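Local coordinates for protein flap endonuclease 1 (Desulfurococcus amylolyticus, PDB 3ORY) that probably cleaves the 5' flaps of branched DNA as a structure-specific endonuclease of replication and repair, at residues D41-L46 / A139-E144; Y47-A52 / S73-R78. One frame throughout, in Å; residues are numbered along the deposited sequence.

How the contacts relate
Following the chain from the N terminus, strand 37-41 runs directly into helix 42-52, and this one helix serves both contacts: its opening residues, 42-46, belong to contact 1 and 47-52 to contact 2. Contact 2 comes first, closing a short loop of 20 residues where helix 70-84 returns across 47-52. The chain then adds strand 88-93 and helices 102-125 and 128-134 before 139-144 closes contact 1, so the smaller loop is nested inside the larger. With centres about 10 Å apart, the two also touch, L141 CB lying 3.4 Å from Y47 CZ. Together they tie the entrance to helix 143-156 and the body of helix 70-84 to successive turns of a single helix.

Contact 1: residues D41-L46 / A139-E144; sequences DGYNAL and AKLTEE
L141 swings its CG opposite the backbone N (chi1 -179°), extending the side chain toward helix 42-52, whereas Y43 and L46 both set CG opposite the carbonyl carbon (chi1 -71° for Y43); L46 thereby offers CB and CD1 to the leucine methyls, and Y43 offers CB, CG and CD1 at the root of its ring. The forked end of L141 divides its work. CD1 rests 4.0 Å from L46 CB and equally near the CD1 of that residue, while CD2 lies 4.0 Å from Y43 CG, meeting the ring obliquely. Both partners are crossed at about a right angle, and the packing is purely apolar. At the far end of the tyrosine, a bent E143 brings OE1 within 4.2 Å of Y43 OH; this is proximity rather than a bond, and the hydroxyl is instead hydrogen-bonded to K96 O. Two N-caps frame the pair: D41 OD2 accepts from N44 N at 3.0 Å, and T142 OG1 binds M145 N. The contact illustrates how a leucine next to an N-cap residue can pack its two methyls on the first turns of another helix. In the PIN-like XPG N-terminal domain, helix 42-52 follows strand 37-41 directly, and here it meets the start of helix 143-156. Around this buried joint, V146 of that helix meets both Y43 and L141, A149 meets L46, and F93 of strand 88-93 lies against Y43 and L46.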
loop_
_atom_site.group_PDB
_atom_site.type_symbol
_atom_site.label_atom_id
_atom_site.label_comp_id
_atom_site.label_asym_id
_atom_site.label_seq_id
_atom_site.Cartn_x
_atom_site.Cartn_y
_atom_site.Cartn_z
ATOM N N ASP A 41 0.992 -3.421 -5.157
ATOM C CA ASP A 41 -0.414 -3.084 -5.195
ATOM C C ASP A 41 -0.550 -1.611 -5.542
ATOM O O ASP A 41 0.053 -0.747 -4.894
ATOM C CB ASP A 41 -1.116 -3.407 -3.887
ATOM C CG ASP A 41 -2.596 -3.156 -3.967
ATOM O OD1 ASP A 41 -3.325 -4.041 -4.466
ATOM O OD2 ASP A 41 -3.029 -2.059 -3.557
ATOM N N GLY A 42 -1.315 -1.353 -6.597
ATOM C CA GLY A 42 -1.442 -0.025 -7.187
ATOM C C GLY A 42 -2.113 0.992 -6.274
ATOM O O GLY A 42 -1.538 2.030 -5.989
ATOM N N TYR A 43 -3.319 0.689 -5.801
ATOM C CA TYR A 43 -4.069 1.641 -4.961
ATOM C C TYR A 43 -3.309 1.949 -3.680
ATOM O O TYR A 43 -3.244 3.106 -3.269
ATOM C CB TYR A 43 -5.498 1.132 -4.644
ATOM C CG TYR A 43 -6.467 1.151 -5.817
ATOM C CD1 TYR A 43 -6.025 1.390 -7.120
ATOM C CD2 TYR A 43 -7.827 0.893 -5.624
ATOM C CE1 TYR A 43 -6.921 1.383 -8.198
ATOM C CE2 TYR A 43 -8.729 0.894 -6.697
ATOM C CZ TYR A 43 -8.264 1.135 -7.975
ATOM O OH TYR A 43 -9.133 1.123 -9.046
ATOM N N ASN A 44 -2.728 0.927 -3.050
ATOM C CA ASN A 44 -2.024 1.157 -1.793
ATOM C C ASN A 44 -0.836 2.089 -1.998
ATOM O O ASN A 44 -0.622 3.003 -1.200
ATOM C CB ASN A 44 -1.558 -0.146 -1.135
ATOM C CG ASN A 44 -1.299 0.022 0.333
ATOM O OD1 ASN A 44 -2.201 -0.186 1.165
ATOM N ND2 ASN A 44 -0.077 0.417 0.680
ATOM N N ALA A 45 -0.068 1.856 -3.061
ATOM C CA ALA A 45 1.057 2.731 -3.386
ATOM C C ALA A 45 0.597 4.161 -3.627
ATOM O O ALA A 45 1.208 5.092 -3.125
ATOM C CB ALA A 45 1.858 2.197 -4.603
ATOM N N LEU A 46 -0.480 4.339 -4.388
ATOM C CA LEU A 46 -0.954 5.692 -4.688
ATOM C C LEU A 46 -1.407 6.409 -3.422
ATOM O O LEU A 46 -1.170 7.602 -3.272
ATOM C CB LEU A 46 -2.073 5.674 -5.756
ATOM C CG LEU A 46 -1.643 5.141 -7.131
ATOM C CD1 LEU A 46 -2.813 5.125 -8.134
ATOM C CD2 LEU A 46 -0.478 5.931 -7.701
ATOM N N ALA A 139 -6.141 12.986 1.211
ATOM C CA ALA A 139 -6.618 13.113 -0.157
ATOM C C ALA A 139 -7.398 11.867 -0.593
ATOM O O ALA A 139 -7.058 10.744 -0.207
ATOM C CB ALA A 139 -5.453 13.383 -1.098
ATOM N N LYS A 140 -8.450 12.072 -1.377
ATOM C CA LYS A 140 -9.197 10.964 -1.971
ATOM C C LYS A 140 -8.509 10.479 -3.248
ATOM O O LYS A 140 -8.110 11.278 -4.092
ATOM C CB LYS A 140 -10.633 11.386 -2.293
ATOM C CG LYS A 140 -11.517 11.602 -1.080
ATOM C CD LYS A 140 -12.851 12.289 -1.427
ATOM C CE LYS A 140 -13.717 12.517 -0.168
ATOM N NZ LYS A 140 -14.945 13.320 -0.419
ATOM N N LEU A 141 -8.365 9.166 -3.390
ATOM C CA LEU A 141 -7.926 8.589 -4.666
ATOM C C LEU A 141 -9.139 8.435 -5.573
ATOM O O LEU A 141 -10.101 7.768 -5.208
ATOM C CB LEU A 141 -7.247 7.228 -4.452
ATOM C CG LEU A 141 -6.722 6.522 -5.710
ATOM C CD1 LEU A 141 -5.621 7.365 -6.374
ATOM C CD2 LEU A 141 -6.217 5.127 -5.359
ATOM N N THR A 142 -9.089 9.047 -6.754
ATOM C CA THR A 142 -10.196 8.961 -7.706
ATOM C C THR A 142 -9.826 8.100 -8.911
ATOM O O THR A 142 -8.652 7.832 -9.164
ATOM C CB THR A 142 -10.597 10.337 -8.250
ATOM O OG1 THR A 142 -9.601 10.766 -9.182
ATOM C CG2 THR A 142 -10.751 11.373 -7.118
ATOM N N GLU A 143 -10.843 7.680 -9.652
ATOM C CA GLU A 143 -10.649 6.918 -10.881
ATOM C C GLU A 143 -9.775 7.662 -11.913
ATOM O O GLU A 143 -8.936 7.049 -12.563
ATOM C CB GLU A 143 -12.022 6.497 -11.452
ATOM C CG GLU A 143 -11.992 5.720 -12.785
ATOM C CD GLU A 143 -11.159 4.437 -12.747
ATOM O OE1 GLU A 143 -10.907 3.864 -11.649
ATOM O OE2 GLU A 143 -10.743 4.008 -13.847
ATOM N N GLU A 144 -9.954 8.980 -12.043
ATOM C CA GLU A 144 -9.114 9.783 -12.943
ATOM C C GLU A 144 -7.632 9.736 -12.543
ATOM O O GLU A 144 -6.755 9.634 -13.409
ATOM C CB GLU A 144 -9.616 11.245 -13.042
ATOM C CG GLU A 144 -8.649 12.210 -13.774
ATOM C CD GLU A 144 -9.179 13.649 -13.906
ATOM O OE1 GLU A 144 -10.080 14.053 -13.138
ATOM O OE2 GLU A 144 -8.685 14.389 -14.785
#

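Contact 2: residues Y47-A52 / S73-R78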
loop_
_atom_site.group_PDB
_atom_site.type_symbol
_atom_site.label_atom_id
_atom_site.label_comp_id
_atom_site.label_asym_id
_atom_site.label_seq_id
_atom_site.Cartn_x
_atom_site.Cartn_y
_atom_site.Cartn_z
ATOM N N TYR A 47 -2.046 5.675 -2.512
ATOM C CA TYR A 47 -2.407 6.213 -1.205
ATOM C C TYR A 47 -1.187 6.614 -0.373
ATOM O O TYR A 47 -1.206 7.657 0.303
ATOM C CB TYR A 47 -3.315 5.234 -0.433
ATOM C CG TYR A 47 -4.784 5.471 -0.726
ATOM C CD1 TYR A 47 -5.371 6.716 -0.456
ATOM C CD2 TYR A 47 -5.577 4.481 -1.297
ATOM C CE1 TYR A 47 -6.708 6.957 -0.724
ATOM C CE2 TYR A 47 -6.940 4.719 -1.585
ATOM C CZ TYR A 47 -7.484 5.955 -1.288
ATOM O OH TYR A 47 -8.803 6.218 -1.559
ATOM N N GLN A 48 -0.131 5.796 -0.422
ATOM C CA GLN A 48 1.115 6.140 0.284
ATOM C C GLN A 48 1.710 7.449 -0.234
ATOM O O GLN A 48 2.098 8.315 0.562
ATOM C CB GLN A 48 2.161 5.025 0.198
ATOM C CG GLN A 48 1.742 3.692 0.803
ATOM C CD GLN A 48 1.022 3.822 2.141
ATOM O OE1 GLN A 48 1.432 4.584 3.030
ATOM N NE2 GLN A 48 -0.048 3.051 2.300
ATOM N N PHE A 49 1.753 7.591 -1.560
ATOM C CA PHE A 49 2.276 8.807 -2.194
ATOM C C PHE A 49 1.420 10.034 -1.866
ATOM O O PHE A 49 1.945 11.133 -1.618
ATOM C CB PHE A 49 2.371 8.622 -3.709
ATOM C CG PHE A 49 3.227 7.452 -4.131
ATOM C CD1 PHE A 49 4.384 7.122 -3.430
ATOM C CD2 PHE A 49 2.886 6.700 -5.260
ATOM C CE1 PHE A 49 5.186 6.035 -3.818
ATOM C CE2 PHE A 49 3.683 5.618 -5.666
ATOM C CZ PHE A 49 4.836 5.288 -4.947
ATOM N N LEU A 50 0.104 9.842 -1.857
ATOM C CA LEU A 50 -0.817 10.916 -1.500
ATOM C C LEU A 50 -0.557 11.450 -0.093
ATOM O O LEU A 50 -0.625 12.660 0.135
ATOM C CB LEU A 50 -2.280 10.463 -1.647
ATOM C CG LEU A 50 -2.837 10.368 -3.065
ATOM C CD1 LEU A 50 -4.233 9.710 -3.066
ATOM C CD2 LEU A 50 -2.898 11.747 -3.727
ATOM N N ALA A 51 -0.229 10.552 0.833
ATOM C CA ALA A 51 0.021 10.924 2.219
ATOM C C ALA A 51 1.455 11.414 2.470
ATOM O O ALA A 51 1.675 12.305 3.295
ATOM C CB ALA A 51 -0.301 9.740 3.148
ATOM N N ALA A 52 2.427 10.831 1.772
ATOM C CA ALA A 52 3.845 11.072 2.101
ATOM C C ALA A 52 4.484 12.223 1.318
ATOM O O ALA A 52 5.440 12.847 1.789
ATOM C CB ALA A 52 4.665 9.787 1.926
ATOM N N SER A 73 3.846 12.225 -8.587
ATOM C CA SER A 73 5.207 12.524 -8.171
ATOM C C SER A 73 5.843 11.318 -7.483
ATOM O O SER A 73 6.946 10.891 -7.840
ATOM C CB SER A 73 5.222 13.729 -7.235
ATOM O OG SER A 73 6.544 14.116 -6.967
ATOM N N GLY A 74 5.134 10.768 -6.504
ATOM C CA GLY A 74 5.545 9.518 -5.867
ATOM C C GLY A 74 5.743 8.383 -6.846
ATOM O O GLY A 74 6.789 7.718 -6.838
ATOM N N LEU A 75 4.755 8.162 -7.708
ATOM C CA LEU A 75 4.840 7.064 -8.643
ATOM C C LEU A 75 6.063 7.203 -9.564
ATOM O O LEU A 75 6.755 6.228 -9.830
ATOM C CB LEU A 75 3.558 6.948 -9.461
ATOM C CG LEU A 75 3.353 5.672 -10.280
ATOM C CD1 LEU A 75 3.275 4.441 -9.393
ATOM C CD2 LEU A 75 2.073 5.796 -11.085
ATOM N N PHE A 76 6.309 8.412 -10.046
ATOM C CA PHE A 76 7.462 8.674 -10.897
ATOM C C PHE A 76 8.787 8.439 -10.166
ATOM O O PHE A 76 9.562 7.556 -10.537
ATOM C CB PHE A 76 7.382 10.101 -11.449
ATOM C CG PHE A 76 8.520 10.476 -12.372
ATOM C CD1 PHE A 76 8.715 9.803 -13.582
ATOM C CD2 PHE A 76 9.373 11.531 -12.045
ATOM C CE1 PHE A 76 9.767 10.174 -14.442
ATOM C CE2 PHE A 76 10.421 11.906 -12.898
ATOM C CZ PHE A 76 10.613 11.228 -14.096
ATOM N N TYR A 77 9.026 9.211 -9.117
ATOM C CA TYR A 77 10.325 9.202 -8.450
ATOM C C TYR A 77 10.627 7.907 -7.700
ATOM O O TYR A 77 11.761 7.437 -7.724
ATOM C CB TYR A 77 10.492 10.430 -7.545
ATOM C CG TYR A 77 10.619 11.715 -8.340
ATOM C CD1 TYR A 77 11.756 11.963 -9.128
ATOM C CD2 TYR A 77 9.616 12.686 -8.309
ATOM C CE1 TYR A 77 11.881 13.145 -9.867
ATOM C CE2 TYR A 77 9.739 13.878 -9.044
ATOM C CZ TYR A 77 10.869 14.091 -9.821
ATOM O OH TYR A 77 10.989 15.253 -10.549
ATOM N N ARG A 78 9.614 7.331 -7.050
ATOM C CA ARG A 78 9.806 6.082 -6.318
ATOM C C ARG A 78 10.053 4.911 -7.263
ATOM O O ARG A 78 10.902 4.061 -6.984
ATOM C CB ARG A 78 8.617 5.788 -5.399
ATOM C CG ARG A 78 8.669 4.438 -4.677
ATOM C CD ARG A 78 9.876 4.338 -3.736
ATOM N NE ARG A 78 9.940 5.453 -2.787
ATOM C CZ ARG A 78 10.606 5.416 -1.635
ATOM N NH1 ARG A 78 11.253 4.317 -1.273
ATOM N NH2 ARG A 78 10.612 6.472 -0.835
#
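G74 O accepts the backbone hydrogen bond of R78 N at 2.9 Å, and across the helical turn it closes lies the ring of F49. This is a glycine-mediated helix crossing within the PIN-like nuclease domain, in the connection of a beta-alpha-beta crossover from strand 37-41 to strand 88-93. The axes of helix segments 47-52 and 73-78 approach to 9.0 Å at an angle of 104°, close to perpendicular. Because G74 has no side chain, the phenyl face can settle directly on the backbone: G74 CA sits 3.7 Å from the centroid of the F49 ring and 20° off its normal, a CH-pi contact. On that same face, L75 N is displaced toward the rim, 3.4 Å from F49 CD2. L75 and R78 extend the surface begun by G74, the leucine near CE2 and the arginine near CE1 and CZ. L75 also reaches A149 and L153 of helix 143-156, and so is shared between helices. R78 lays its aliphatic root obliquely against the phenyl, then bends at chi2 and chi3, which leads its guanidinium to S205 O, hydrogen-bonded by NH2. R78 CB lies 3.8 Å from F49 CE1, and L75 CD1 3.9 Å from F49 CE2.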